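Local coordinates for lovastatin nonaketide synthase, polyketide synthase component (Aspergillus terreus, PDB 7CPX), which builds the nonaketide backbone of the cholesterol-lowering drug lovastatin, working with the partner protein lovC to make dihydromonacolin L from nine malonyl-CoA units, at residues A[38-42]-A[228-232]; A[19-23]-A[71-75]. The protein carries 2 engineered substitutions. Residue numbers count along the deposited sequence, not the author numbering.

Contact 1 (A[38-42]-A[228-232])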
ATOM      1  N   ARG A  38      36.161 -19.154  19.529  1.00 84.61           N
ATOM      2  CA  ARG A  38      36.138 -17.703  19.593  1.00 84.61           C
ATOM      3  C   ARG A  38      34.692 -17.242  19.474  1.00 84.61           C
ATOM      4  O   ARG A  38      33.805 -18.006  19.084  1.00 84.61           O
ATOM      5  CB  ARG A  38      37.007 -17.080  18.494  1.00 84.61           C
ATOM      6  CG  ARG A  38      36.783 -17.682  17.117  1.00 84.61           C
ATOM      7  CD  ARG A  38      37.657 -17.018  16.067  1.00 84.61           C
ATOM      8  NE  ARG A  38      37.533 -17.661  14.765  1.00 84.61           N
ATOM      9  CZ  ARG A  38      38.225 -18.727  14.385  1.00 84.61           C
ATOM     10  NH1 ARG A  38      39.101 -19.308  15.190  1.00 84.61           N
ATOM     11  NH2 ARG A  38      38.031 -19.227  13.169  1.00 84.61           N
ATOM     12  N   ASP A  39      34.458 -15.974  19.809  1.00 87.87           N
ATOM     13  CA  ASP A  39      33.108 -15.412  19.810  1.00 87.87           C
ATOM     14  C   ASP A  39      32.670 -15.223  18.361  1.00 87.87           C
ATOM     15  O   ASP A  39      32.651 -14.120  17.812  1.00 87.87           O
ATOM     16  CB  ASP A  39      33.073 -14.100  20.584  1.00 87.87           C
ATOM     17  CG  ASP A  39      31.663 -13.603  20.821  1.00 87.87           C
ATOM     18  OD1 ASP A  39      30.710 -14.341  20.495  1.00 87.87           O
ATOM     19  OD2 ASP A  39      31.506 -12.475  21.333  1.00 87.87           O
ATOM     20  N   VAL A  40      32.309 -16.342  17.734  1.00 82.64           N
ATOM     21  CA  VAL A  40      31.946 -16.329  16.321  1.00 82.64           C
ATOM     22  C   VAL A  40      30.630 -15.592  16.106  1.00 82.64           C
ATOM     23  O   VAL A  40      30.456 -14.892  15.102  1.00 82.64           O
ATOM     24  CB  VAL A  40      31.876 -17.768  15.787  1.00 82.64           C
ATOM     25  CG1 VAL A  40      31.257 -17.779  14.415  1.00 82.64           C
ATOM     26  CG2 VAL A  40      33.260 -18.383  15.746  1.00 82.64           C
ATOM     27  N   GLN A  41      29.685 -15.744  17.028  1.00 84.44           N
ATOM     28  CA  GLN A  41      28.353 -15.196  16.826  1.00 84.44           C
ATOM     29  C   GLN A  41      28.416 -13.688  16.628  1.00 84.44           C
ATOM     30  O   GLN A  41      29.247 -12.992  17.218  1.00 84.44           O
ATOM     31  CB  GLN A  41      27.453 -15.529  18.014  1.00 84.44           C
ATOM     32  CG  GLN A  41      27.773 -14.746  19.274  1.00 84.44           C
ATOM     33  CD  GLN A  41      26.928 -13.498  19.412  1.00 84.44           C
ATOM     34  OE1 GLN A  41      27.404 -12.382  19.204  1.00 84.44           O
ATOM     35  NE2 GLN A  41      25.662 -13.680  19.768  1.00 84.44           N
ATOM     36  N   SER A  42      27.521 -13.184  15.784  1.00 84.38           N
ATOM     37  CA  SER A  42      27.481 -11.768  15.464  1.00 84.38           C
ATOM     38  C   SER A  42      26.058 -11.383  15.095  1.00 84.38           C
ATOM     39  O   SER A  42      25.211 -12.238  14.822  1.00 84.38           O
ATOM     40  CB  SER A  42      28.437 -11.427  14.316  1.00 84.38           C
ATOM     41  OG  SER A  42      28.098 -12.146  13.143  1.00 84.38           O
ATOM     42  N   PRO A 228      17.640 -15.163  23.474  1.00 85.13           N
ATOM     43  CA  PRO A 228      17.724 -13.703  23.313  1.00 85.13           C
ATOM     44  C   PRO A 228      19.135 -13.173  23.472  1.00 85.13           C
ATOM     45  O   PRO A 228      19.502 -12.197  22.805  1.00 85.13           O
ATOM     46  CB  PRO A 228      16.783 -13.171  24.403  1.00 85.13           C
ATOM     47  CG  PRO A 228      16.665 -14.279  25.388  1.00 85.13           C
ATOM     48  CD  PRO A 228      16.759 -15.539  24.591  1.00 85.13           C
ATOM     49  N   SER A 229      19.940 -13.791  24.337  1.00 87.85           N
ATOM     50  CA  SER A 229      21.339 -13.403  24.462  1.00 87.85           C
ATOM     51  C   SER A 229      22.124 -13.686  23.190  1.00 87.85           C
ATOM     52  O   SER A 229      23.205 -13.118  23.003  1.00 87.85           O
ATOM     53  CB  SER A 229      21.985 -14.133  25.640  1.00 87.85           C
ATOM     54  OG  SER A 229      21.882 -15.538  25.487  1.00 87.85           O
ATOM     55  N   GLY A 230      21.609 -14.546  22.318  1.00 86.15           N
ATOM     56  CA  GLY A 230      22.264 -14.831  21.060  1.00 86.15           C
ATOM     57  C   GLY A 230      23.306 -15.921  21.108  1.00 86.15           C
ATOM     58  O   GLY A 230      24.122 -16.014  20.184  1.00 86.15           O
ATOM     59  N   ARG A 231      23.313 -16.748  22.150  1.00 85.74           N
ATOM     60  CA  ARG A 231      24.291 -17.817  22.283  1.00 85.74           C
ATOM     61  C   ARG A 231      23.642 -19.027  22.934  1.00 85.74           C
ATOM     62  O   ARG A 231      22.855 -18.890  23.873  1.00 85.74           O
ATOM     63  CB  ARG A 231      25.503 -17.360  23.100  1.00 85.74           C
ATOM     64  CG  ARG A 231      26.285 -16.244  22.436  1.00 85.74           C
ATOM     65  CD  ARG A 231      27.473 -15.809  23.267  1.00 85.74           C
ATOM     66  NE  ARG A 231      28.203 -14.718  22.633  1.00 85.74           N
ATOM     67  CZ  ARG A 231      27.852 -13.441  22.701  1.00 85.74           C
ATOM     68  NH1 ARG A 231      26.775 -13.053  23.366  1.00 85.74           N
ATOM     69  NH2 ARG A 231      28.597 -12.530  22.082  1.00 85.74           N
ATOM     70  N   SER A 232      23.981 -20.211  22.429  1.00 85.78           N
ATOM     71  CA  SER A 232      23.454 -21.469  22.955  1.00 85.78           C
ATOM     72  C   SER A 232      24.286 -21.861  24.168  1.00 85.78           C
ATOM     73  O   SER A 232      25.236 -22.640  24.078  1.00 85.78           O
ATOM     74  CB  SER A 232      23.484 -22.557  21.890  1.00 85.78           C
ATOM     75  OG  SER A 232      22.735 -22.179  20.750  1.00 85.78           O
TER
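Gln41 lies over one face of the Arg231 guanidinium, its OE1 3.1 Å from Arg231 NH2 at an angle too poor for a hydrogen bond. The contact belongs to the thiolase-fold ketosynthase domain and joins two of its loops, the one between helix 27-35 and strand 42-43 and the one that follows helix 214-222. Asp39, the centre of an inverse gamma turn, meets the same guanidinium near its plane in a salt bridge. Its OD2 accepts a hydrogen bond from Arg231 NH2 at 3.0 Å, while weak bonds reach Asp39 OD1 from Arg231 NH2 (3.2 Å) and Arg231 NE (3.3 Å). Extended through chi2 and chi3, both t, Arg231 spans the gap between the loops, whose nearest CA atoms, those of Gln41 and Arg231, are still 7.3 Å apart. Its aliphatic part also packs on Tyr71. Gly230 has a positive phi of 87°, and a CB there would be jammed against the preceding carbonyl and would clash with the Gln41 amide. The absence of a side chain lets that amide approach the backbone, and Gln41 NE2 donates a hydrogen bond of 2.8 Å to Gly230 O.

Contact 2 (A[19-23]-A[71-75]); sequences RFPGD and YVLQD
Arg19 ends strand 11-19, and residues 20-23 and 72-75 run as loop. The two segments come closest at Pro21 and Leu73, with CA atoms 4.2 Å apart, and again at Asp23 and Gln74, 5.8 Å apart. Phe20 and Pro21 are extended (phi/psi -119/155 and -67/151), then Gly22 (92/31) and Asp23 (66/19) both take positive phi and turn the backbone. In the 71-75 segment, Val72 and Leu73 are extended (-89/147 and -69/141), and Gln74 bends at -91/24. Gln74, with chi1 m and chi2 p, curls its amide onto the turn, where OE1 accepts two hydrogen bonds, from Gly22 N at 2.7 Å and Asp23 N at 3.1 Å. Pro21 sits against the 71-75 segment, its CG 3.6 Å from Tyr71 CB and its CD 4.0 Å from Leu73 CD2. Leu73 (chi1 m, chi2 t) fills the space beside Arg19, with Arg19 CB 4.2 Å from Leu73 CD1. Farther along, Arg19 NH1 and Asp75 OD2 are 3.5 Å apart, a charge-only salt bridge with the oxygen well out of the guanidinium plane. Arg19 has its strongest polar partner in Glu104 and a further salt bridge to Glu108; Asp75 has its strongest in a salt bridge to Arg932. This is a buried loop-loop junction at the end of a strand in the central mixed sheet of a thiolase-fold ketosynthase.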
ATOM      1  N   ARG A  19      31.210 -25.586   5.619  1.00 82.69           N
ATOM      2  CA  ARG A  19      31.015 -24.142   5.571  1.00 82.69           C
ATOM      3  C   ARG A  19      30.380 -23.803   6.910  1.00 82.69           C
ATOM      4  O   ARG A  19      29.158 -23.869   7.060  1.00 82.69           O
ATOM      5  CB  ARG A  19      30.142 -23.717   4.407  1.00 82.69           C
ATOM      6  CG  ARG A  19      30.720 -24.033   3.048  1.00 82.69           C
ATOM      7  CD  ARG A  19      31.957 -23.211   2.758  1.00 82.69           C
ATOM      8  NE  ARG A  19      32.419 -23.423   1.393  1.00 82.69           N
ATOM      9  CZ  ARG A  19      31.916 -22.809   0.332  1.00 82.69           C
ATOM     10  NH1 ARG A  19      30.943 -21.920   0.442  1.00 82.69           N
ATOM     11  NH2 ARG A  19      32.397 -23.099  -0.872  1.00 82.69           N
ATOM     12  N   PHE A  20      31.219 -23.481   7.887  1.00 80.58           N
ATOM     13  CA  PHE A  20      30.783 -23.228   9.245  1.00 80.58           C
ATOM     14  C   PHE A  20      31.130 -21.804   9.653  1.00 80.58           C
ATOM     15  O   PHE A  20      32.070 -21.209   9.116  1.00 80.58           O
ATOM     16  CB  PHE A  20      31.433 -24.213  10.220  1.00 80.58           C
ATOM     17  CG  PHE A  20      30.671 -25.492  10.383  1.00 80.58           C
ATOM     18  CD1 PHE A  20      30.627 -26.419   9.361  1.00 80.58           C
ATOM     19  CD2 PHE A  20      30.005 -25.768  11.560  1.00 80.58           C
ATOM     20  CE1 PHE A  20      29.929 -27.597   9.506  1.00 80.58           C
ATOM     21  CE2 PHE A  20      29.303 -26.943  11.713  1.00 80.58           C
ATOM     22  CZ  PHE A  20      29.265 -27.862  10.686  1.00 80.58           C
ATOM     23  N   PRO A  21      30.395 -21.233  10.601  1.00 80.07           N
ATOM     24  CA  PRO A  21      30.612 -19.828  10.943  1.00 80.07           C
ATOM     25  C   PRO A  21      31.973 -19.621  11.583  1.00 80.07           C
ATOM     26  O   PRO A  21      32.526 -20.511  12.235  1.00 80.07           O
ATOM     27  CB  PRO A  21      29.472 -19.523  11.917  1.00 80.07           C
ATOM     28  CG  PRO A  21      29.180 -20.830  12.558  1.00 80.07           C
ATOM     29  CD  PRO A  21      29.457 -21.888  11.528  1.00 80.07           C
ATOM     30  N   GLY A  22      32.513 -18.422  11.387  1.00 84.49           N
ATOM     31  CA  GLY A  22      33.852 -18.119  11.839  1.00 84.49           C
ATOM     32  C   GLY A  22      34.923 -18.381  10.807  1.00 84.49           C
ATOM     33  O   GLY A  22      36.049 -18.736  11.173  1.00 84.49           O
ATOM     34  N   ASP A  23      34.603 -18.227   9.523  1.00 89.37           N
ATOM     35  CA  ASP A  23      35.530 -18.463   8.422  1.00 89.37           C
ATOM     36  C   ASP A  23      35.923 -19.928   8.298  1.00 89.37           C
ATOM     37  O   ASP A  23      36.935 -20.247   7.667  1.00 89.37           O
ATOM     38  CB  ASP A  23      36.790 -17.601   8.562  1.00 89.37           C
ATOM     39  CG  ASP A  23      36.474 -16.138   8.799  1.00 89.37           C
ATOM     40  OD1 ASP A  23      35.421 -15.670   8.317  1.00 89.37           O
ATOM     41  OD2 ASP A  23      37.278 -15.457   9.469  1.00 89.37           O
ATOM     42  N   TYR A  71      25.294 -17.437  14.689  1.00 81.36           N
ATOM     43  CA  TYR A  71      26.614 -17.863  14.236  1.00 81.36           C
ATOM     44  C   TYR A  71      26.559 -17.960  12.713  1.00 81.36           C
ATOM     45  O   TYR A  71      26.400 -19.030  12.120  1.00 81.36           O
ATOM     46  CB  TYR A  71      27.005 -19.180  14.890  1.00 81.36           C
ATOM     47  CG  TYR A  71      27.152 -19.102  16.396  1.00 81.36           C
ATOM     48  CD1 TYR A  71      26.048 -18.925  17.214  1.00 81.36           C
ATOM     49  CD2 TYR A  71      28.396 -19.215  16.999  1.00 81.36           C
ATOM     50  CE1 TYR A  71      26.177 -18.858  18.586  1.00 81.36           C
ATOM     51  CE2 TYR A  71      28.534 -19.149  18.370  1.00 81.36           C
ATOM     52  CZ  TYR A  71      27.423 -18.973  19.160  1.00 81.36           C
ATOM     53  OH  TYR A  71      27.559 -18.905  20.527  1.00 81.36           O
ATOM     54  N   VAL A  72      26.682 -16.806  12.079  1.00 82.58           N
ATOM     55  CA  VAL A  72      26.462 -16.653  10.647  1.00 82.58           C
ATOM     56  C   VAL A  72      27.763 -16.895   9.898  1.00 82.58           C
ATOM     57  O   VAL A  72      28.857 -16.595  10.387  1.00 82.58           O
ATOM     58  CB  VAL A  72      25.891 -15.252  10.338  1.00 82.58           C
ATOM     59  CG1 VAL A  72      25.607 -15.102   8.857  1.00 82.58           C
ATOM     60  CG2 VAL A  72      24.630 -14.999  11.148  1.00 82.58           C
ATOM     61  N   LEU A  73      27.642 -17.446   8.693  1.00 82.00           N
ATOM     62  CA  LEU A  73      28.797 -17.612   7.825  1.00 82.00           C
ATOM     63  C   LEU A  73      29.299 -16.256   7.349  1.00 82.00           C
ATOM     64  O   LEU A  73      28.514 -15.353   7.050  1.00 82.00           O
ATOM     65  CB  LEU A  73      28.441 -18.485   6.623  1.00 82.00           C
ATOM     66  CG  LEU A  73      27.951 -19.899   6.933  1.00 82.00           C
ATOM     67  CD1 LEU A  73      27.580 -20.629   5.657  1.00 82.00           C
ATOM     68  CD2 LEU A  73      29.000 -20.673   7.696  1.00 82.00           C
ATOM     69  N   GLN A  74      30.621 -16.118   7.274  1.00 88.78           N
ATOM     70  CA  GLN A  74      31.254 -14.893   6.812  1.00 88.78           C
ATOM     71  C   GLN A  74      31.498 -14.899   5.308  1.00 88.78           C
ATOM     72  O   GLN A  74      32.391 -14.189   4.830  1.00 88.78           O
ATOM     73  CB  GLN A  74      32.571 -14.668   7.560  1.00 88.78           C
ATOM     74  CG  GLN A  74      32.401 -14.325   9.034  1.00 88.78           C
ATOM     75  CD  GLN A  74      31.865 -15.484   9.851  1.00 88.78           C
ATOM     76  OE1 GLN A  74      31.921 -16.638   9.426  1.00 88.78           O
ATOM     77  NE2 GLN A  74      31.336 -15.181  11.031  1.00 88.78           N
ATOM     78  N   ASP A  75      30.728 -15.682   4.558  1.00 90.12           N
ATOM     79  CA  ASP A  75      30.871 -15.792   3.117  1.00 90.12           C
ATOM     80  C   ASP A  75      29.585 -15.344   2.437  1.00 90.12           C
ATOM     81  O   ASP A  75      28.491 -15.477   2.993  1.00 90.12           O
ATOM     82  CB  ASP A  75      31.204 -17.231   2.702  1.00 90.12           C
ATOM     83  CG  ASP A  75      31.482 -17.363   1.218  1.00 90.12           C
ATOM     84  OD1 ASP A  75      31.486 -16.330   0.516  1.00 90.12           O
ATOM     85  OD2 ASP A  75      31.695 -18.502   0.752  1.00 90.12           O
TER

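In the fold
The two contacts, with centres 12 Å apart, form one continuous patch of the ketosynthase domain. Their segments alternate along the chain, so residues 38-42 fall between the two halves of contact 2, and residues 71-75 between those of contact 1. They touch directly: Arg38 NH2 probably hydrogen-bonds Gly22 O at 2.9 Å, Val40 CG1 packs 3.3 Å from Gly22 N, and Arg231 CG lies 3.5 Å from Tyr71 OH. Ser42 also pairs through its backbone with Ala70, just ahead of 71-75. Both contacts lie near, without touching, the predicted active-site residue His367, whose side chain is about 7 Å from that of Tyr71 and about 10 Å from that of Arg231.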